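Local coordinates for protein porin (Rhodobacter capsulatus, PDB 2POR) that assembles as a homotrimer and forms outer-membrane channels through which small hydrophilic solutes up to about 0.6 kDa diffuse passively, at residues E1-M13 against F21-G33. Sequence-based numbering, arbitrary orientation.
Sequences EVKLSGDARMGVM and FSSRSRVLFTMSG
Lys-3 and Thr-30 exchange two nearly straight backbone hydrogen bonds, Lys-3 N to Thr-30 O being 2.7 Å, and the same two-bond pairing recurs at Ser-5 with Leu-28, Asp-7 with Arg-26 and Arg-9 with Arg-24. The strands run antiparallel, their axes 157° apart. Asp-7 and the arginines share one face. Arg-26 forms a side-on salt bridge with Asp-7, its NE meeting the syn lone pair of Asp-7 OD1 at 3.0 Å while NH2 reaches OD2 from somewhat out of the carboxylate plane. On one side of the Arg-24 guanidinium lies Arg-26; across the other Arg-9 stacks, centres 3.7 Å apart and planes 13° from parallel. The Arg-9 and Arg-24 chains stay extended from CG to NE, whereas Arg-26 bends at chi3 (-60°), bringing its NE and NH2 to Asp-7. The clustered positive charge is probably eased by Asp-7, whose OD1 also accepts a bond from a water that in turn accepts the N-H of Arg-24 NE. An alanine in place of Arg-26 would probably leave the Asp-7 carboxylate without its two-pronged partner and uncover one face of Arg-24. A second water joins Arg-9 NE to Ser-22 OG, which also bonds Glu-141 of a neighbouring subunit. On the opposite face Leu-4 CD2 rests against Phe-29 CD1 at 3.4 Å, and Val-2 lies alongside Met-31; Leu-4 and Val-2 also pack on neighbouring subunits. Mostly polar residues on one face and largely apolar ones on the other mark this first hairpin as part of the 16-stranded antiparallel barrel of a trimeric porin, its arginine row consistent with a channel-facing wall.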
loop_
_atom_site.group_PDB
_atom_site.type_symbol
_atom_site.label_atom_id
_atom_site.label_comp_id
_atom_site.label_asym_id
_atom_site.label_seq_id
_atom_site.Cartn_x
_atom_site.Cartn_y
_atom_site.Cartn_z
ATOM N N GLU A 1 -6.313 -9.673 -17.772
ATOM C CA GLU A 1 -6.485 -8.243 -17.974
ATOM C C GLU A 1 -6.665 -7.443 -16.656
ATOM O O GLU A 1 -7.387 -7.946 -15.792
ATOM C CB GLU A 1 -7.695 -8.096 -18.873
ATOM C CG GLU A 1 -8.098 -6.666 -19.207
ATOM C CD GLU A 1 -9.476 -6.522 -19.863
ATOM O OE1 GLU A 1 -10.313 -7.434 -19.756
ATOM O OE2 GLU A 1 -9.708 -5.474 -20.475
ATOM N N VAL A 2 -6.137 -6.220 -16.516
ATOM C CA VAL A 2 -6.232 -5.402 -15.305
ATOM C C VAL A 2 -6.809 -4.040 -15.657
ATOM O O VAL A 2 -6.200 -3.325 -16.449
ATOM C CB VAL A 2 -4.819 -5.190 -14.632
ATOM C CG1 VAL A 2 -5.026 -4.422 -13.328
ATOM C CG2 VAL A 2 -4.113 -6.502 -14.325
ATOM N N LYS A 3 -7.944 -3.617 -15.118
ATOM C CA LYS A 3 -8.514 -2.306 -15.364
ATOM C C LYS A 3 -8.485 -1.462 -14.085
ATOM O O LYS A 3 -8.543 -2.007 -12.982
ATOM C CB LYS A 3 -9.973 -2.411 -15.805
ATOM C CG LYS A 3 -10.170 -3.086 -17.148
ATOM C CD LYS A 3 -11.520 -2.668 -17.729
ATOM C CE LYS A 3 -11.497 -2.822 -19.264
ATOM N NZ LYS A 3 -10.415 -2.081 -19.921
ATOM N N LEU A 4 -8.457 -0.156 -14.238
ATOM C CA LEU A 4 -8.418 0.787 -13.170
ATOM C C LEU A 4 -9.627 1.640 -13.134
ATOM O O LEU A 4 -10.144 2.068 -14.158
ATOM C CB LEU A 4 -7.244 1.728 -13.298
ATOM C CG LEU A 4 -5.818 1.172 -13.164
ATOM C CD1 LEU A 4 -4.777 2.255 -13.228
ATOM C CD2 LEU A 4 -5.657 0.582 -11.796
ATOM N N SER A 5 -10.124 1.927 -11.956
ATOM C CA SER A 5 -11.153 2.933 -11.770
ATOM C C SER A 5 -10.848 3.585 -10.407
ATOM O O SER A 5 -9.887 3.154 -9.746
ATOM C CB SER A 5 -12.525 2.309 -11.753
ATOM O OG SER A 5 -12.723 1.275 -10.802
ATOM N N GLY A 6 -11.590 4.572 -9.950
ATOM C CA GLY A 6 -11.310 5.214 -8.672
ATOM C C GLY A 6 -12.428 6.104 -8.263
ATOM O O GLY A 6 -13.463 6.255 -8.932
ATOM N N ASP A 7 -12.265 6.689 -7.095
ATOM C CA ASP A 7 -13.223 7.658 -6.599
ATOM C C ASP A 7 -12.497 8.588 -5.630
ATOM O O ASP A 7 -11.336 8.347 -5.273
ATOM C CB ASP A 7 -14.425 6.976 -5.902
ATOM C CG ASP A 7 -14.081 5.966 -4.812
ATOM O OD1 ASP A 7 -13.394 6.312 -3.864
ATOM O OD2 ASP A 7 -14.461 4.824 -4.938
ATOM N N ALA A 8 -13.140 9.693 -5.292
ATOM C CA ALA A 8 -12.588 10.713 -4.396
ATOM C C ALA A 8 -13.749 11.541 -3.877
ATOM O O ALA A 8 -14.886 11.428 -4.384
ATOM C CB ALA A 8 -11.595 11.641 -5.102
ATOM N N ARG A 9 -13.565 12.267 -2.764
ATOM C CA ARG A 9 -14.611 13.103 -2.206
ATOM C C ARG A 9 -13.951 14.184 -1.388
ATOM O O ARG A 9 -12.782 14.025 -0.984
ATOM C CB ARG A 9 -15.562 12.260 -1.352
ATOM C CG ARG A 9 -14.961 11.790 -0.043
ATOM C CD ARG A 9 -15.832 10.714 0.504
ATOM N NE ARG A 9 -15.349 10.395 1.838
ATOM C CZ ARG A 9 -15.750 9.320 2.536
ATOM N NH1 ARG A 9 -16.616 8.415 2.055
ATOM N NH2 ARG A 9 -15.217 9.149 3.760
ATOM N N MET A 10 -14.572 15.332 -1.216
ATOM C CA MET A 10 -14.007 16.408 -0.403
ATOM C C MET A 10 -15.137 17.317 0.030
ATOM O O MET A 10 -16.161 17.397 -0.653
ATOM C CB MET A 10 -12.937 17.218 -1.136
ATOM C CG MET A 10 -13.395 18.073 -2.279
ATOM S SD MET A 10 -12.019 19.065 -2.850
ATOM C CE MET A 10 -12.852 19.444 -4.341
ATOM N N GLY A 11 -15.088 17.909 1.232
ATOM C CA GLY A 11 -16.189 18.736 1.708
ATOM C C GLY A 11 -15.964 18.987 3.173
ATOM O O GLY A 11 -14.809 18.951 3.619
ATOM N N VAL A 12 -17.039 19.225 3.903
ATOM C CA VAL A 12 -17.014 19.513 5.359
ATOM C C VAL A 12 -17.969 18.603 6.081
ATOM O O VAL A 12 -19.022 18.252 5.540
ATOM C CB VAL A 12 -17.399 20.983 5.687
ATOM C CG1 VAL A 12 -16.219 21.831 5.250
ATOM C CG2 VAL A 12 -18.673 21.447 4.995
ATOM N N MET A 13 -17.593 18.104 7.263
ATOM C CA MET A 13 -18.411 17.137 7.963
ATOM C C MET A 13 -18.564 17.679 9.398
ATOM O O MET A 13 -17.596 18.198 9.963
ATOM C CB MET A 13 -17.688 15.773 7.940
ATOM C CG MET A 13 -18.397 14.674 8.758
ATOM S SD MET A 13 -18.101 14.753 10.554
ATOM C CE MET A 13 -16.355 14.479 10.483
ATOM N N PHE A 21 -12.710 19.494 7.883
ATOM C CA PHE A 21 -12.487 19.120 6.478
ATOM C C PHE A 21 -12.421 17.591 6.423
ATOM O O PHE A 21 -11.869 16.965 7.340
ATOM C CB PHE A 21 -11.152 19.687 5.948
ATOM C CG PHE A 21 -10.962 21.206 5.891
ATOM C CD1 PHE A 21 -12.043 22.072 5.819
ATOM C CD2 PHE A 21 -9.667 21.688 5.913
ATOM C CE1 PHE A 21 -11.789 23.420 5.775
ATOM C CE2 PHE A 21 -9.435 23.045 5.866
ATOM C CZ PHE A 21 -10.500 23.901 5.799
ATOM N N SER A 22 -12.982 16.924 5.405
ATOM C CA SER A 22 -12.934 15.484 5.283
ATOM C C SER A 22 -12.779 15.158 3.790
ATOM O O SER A 22 -13.595 15.592 2.980
ATOM C CB SER A 22 -14.198 14.904 5.817
ATOM O OG SER A 22 -14.061 13.498 5.888
ATOM N N SER A 23 -11.749 14.436 3.381
ATOM C CA SER A 23 -11.524 14.115 1.979
ATOM C C SER A 23 -10.820 12.777 1.840
ATOM O O SER A 23 -10.307 12.251 2.837
ATOM C CB SER A 23 -10.710 15.247 1.381
ATOM O OG SER A 23 -9.395 15.385 1.876
ATOM N N ARG A 24 -10.823 12.108 0.691
ATOM C CA ARG A 24 -10.083 10.878 0.472
ATOM C C ARG A 24 -10.039 10.619 -1.035
ATOM O O ARG A 24 -10.824 11.223 -1.764
ATOM C CB ARG A 24 -10.743 9.653 1.078
ATOM C CG ARG A 24 -12.020 9.145 0.541
ATOM C CD ARG A 24 -12.293 7.814 1.115
ATOM N NE ARG A 24 -13.518 7.349 0.473
ATOM C CZ ARG A 24 -14.306 6.362 0.881
ATOM N NH1 ARG A 24 -14.087 5.663 1.989
ATOM N NH2 ARG A 24 -15.312 6.002 0.089
ATOM N N SER A 25 -9.179 9.745 -1.504
ATOM C CA SER A 25 -9.222 9.266 -2.872
ATOM C C SER A 25 -8.827 7.811 -2.788
ATOM O O SER A 25 -8.068 7.385 -1.893
ATOM C CB SER A 25 -8.269 10.073 -3.785
ATOM O OG SER A 25 -6.957 10.266 -3.345
ATOM N N ARG A 26 -9.357 6.970 -3.687
ATOM C CA ARG A 26 -9.118 5.526 -3.720
ATOM C C ARG A 26 -8.965 5.081 -5.192
ATOM O O ARG A 26 -9.475 5.776 -6.086
ATOM C CB ARG A 26 -10.300 4.763 -3.116
ATOM C CG ARG A 26 -10.623 5.290 -1.717
ATOM C CD ARG A 26 -11.587 4.386 -1.017
ATOM N NE ARG A 26 -12.792 4.303 -1.780
ATOM C CZ ARG A 26 -13.781 3.471 -1.495
ATOM N NH1 ARG A 26 -13.754 2.642 -0.471
ATOM N NH2 ARG A 26 -14.837 3.420 -2.303
ATOM N N VAL A 27 -8.290 3.974 -5.453
ATOM C CA VAL A 27 -8.141 3.383 -6.788
ATOM C C VAL A 27 -8.565 1.934 -6.604
ATOM O O VAL A 27 -8.218 1.302 -5.584
ATOM C CB VAL A 27 -6.677 3.481 -7.268
ATOM C CG1 VAL A 27 -6.361 2.580 -8.458
ATOM C CG2 VAL A 27 -6.466 4.927 -7.681
ATOM N N LEU A 28 -9.363 1.432 -7.562
ATOM C CA LEU A 28 -9.774 0.048 -7.616
ATOM C C LEU A 28 -9.097 -0.679 -8.790
ATOM O O LEU A 28 -9.029 -0.186 -9.918
ATOM C CB LEU A 28 -11.306 -0.007 -7.731
ATOM C CG LEU A 28 -11.947 -1.376 -7.961
ATOM C CD1 LEU A 28 -11.831 -2.301 -6.752
ATOM C CD2 LEU A 28 -13.400 -1.144 -8.233
ATOM N N PHE A 29 -8.498 -1.831 -8.538
ATOM C CA PHE A 29 -7.902 -2.695 -9.548
ATOM C C PHE A 29 -8.945 -3.741 -9.870
ATOM O O PHE A 29 -9.366 -4.436 -8.935
ATOM C CB PHE A 29 -6.686 -3.434 -9.030
ATOM C CG PHE A 29 -5.583 -2.493 -8.611
ATOM C CD1 PHE A 29 -4.841 -1.825 -9.552
ATOM C CD2 PHE A 29 -5.324 -2.284 -7.261
ATOM C CE1 PHE A 29 -3.852 -0.948 -9.151
ATOM C CE2 PHE A 29 -4.334 -1.408 -6.861
ATOM C CZ PHE A 29 -3.596 -0.735 -7.804
ATOM N N THR A 30 -9.426 -3.899 -11.122
ATOM C CA THR A 30 -10.368 -4.974 -11.463
ATOM C C THR A 30 -9.668 -5.883 -12.440
ATOM O O THR A 30 -9.165 -5.418 -13.464
ATOM C CB THR A 30 -11.584 -4.430 -12.104
ATOM O OG1 THR A 30 -12.182 -3.536 -11.187
ATOM C CG2 THR A 30 -12.543 -5.508 -12.433
ATOM N N MET A 31 -9.551 -7.158 -12.129
ATOM C CA MET A 31 -8.799 -8.080 -12.949
ATOM C C MET A 31 -9.748 -9.108 -13.482
ATOM O O MET A 31 -10.663 -9.525 -12.764
ATOM C CB MET A 31 -7.714 -8.755 -12.131
ATOM C CG MET A 31 -6.766 -7.690 -11.596
ATOM S SD MET A 31 -5.278 -8.388 -10.891
ATOM C CE MET A 31 -5.931 -8.890 -9.348
ATOM N N SER A 32 -9.618 -9.514 -14.755
ATOM C CA SER A 32 -10.568 -10.479 -15.334
ATOM C C SER A 32 -9.944 -11.346 -16.420
ATOM O O SER A 32 -8.866 -10.989 -16.949
ATOM C CB SER A 32 -11.793 -9.741 -15.913
ATOM O OG SER A 32 -11.354 -8.652 -16.712
ATOM N N GLY A 33 -10.591 -12.501 -16.600
ATOM C CA GLY A 33 -10.153 -13.487 -17.569
ATOM C C GLY A 33 -11.274 -14.488 -17.854
ATOM O O GLY A 33 -12.316 -14.484 -17.188
HETATM O O HOH W 1 -11.397 -1.032 -11.653
HETATM O O HOH W 2 -13.974 8.371 -2.115
HETATM O O HOH W 3 -13.704 11.631 3.829
#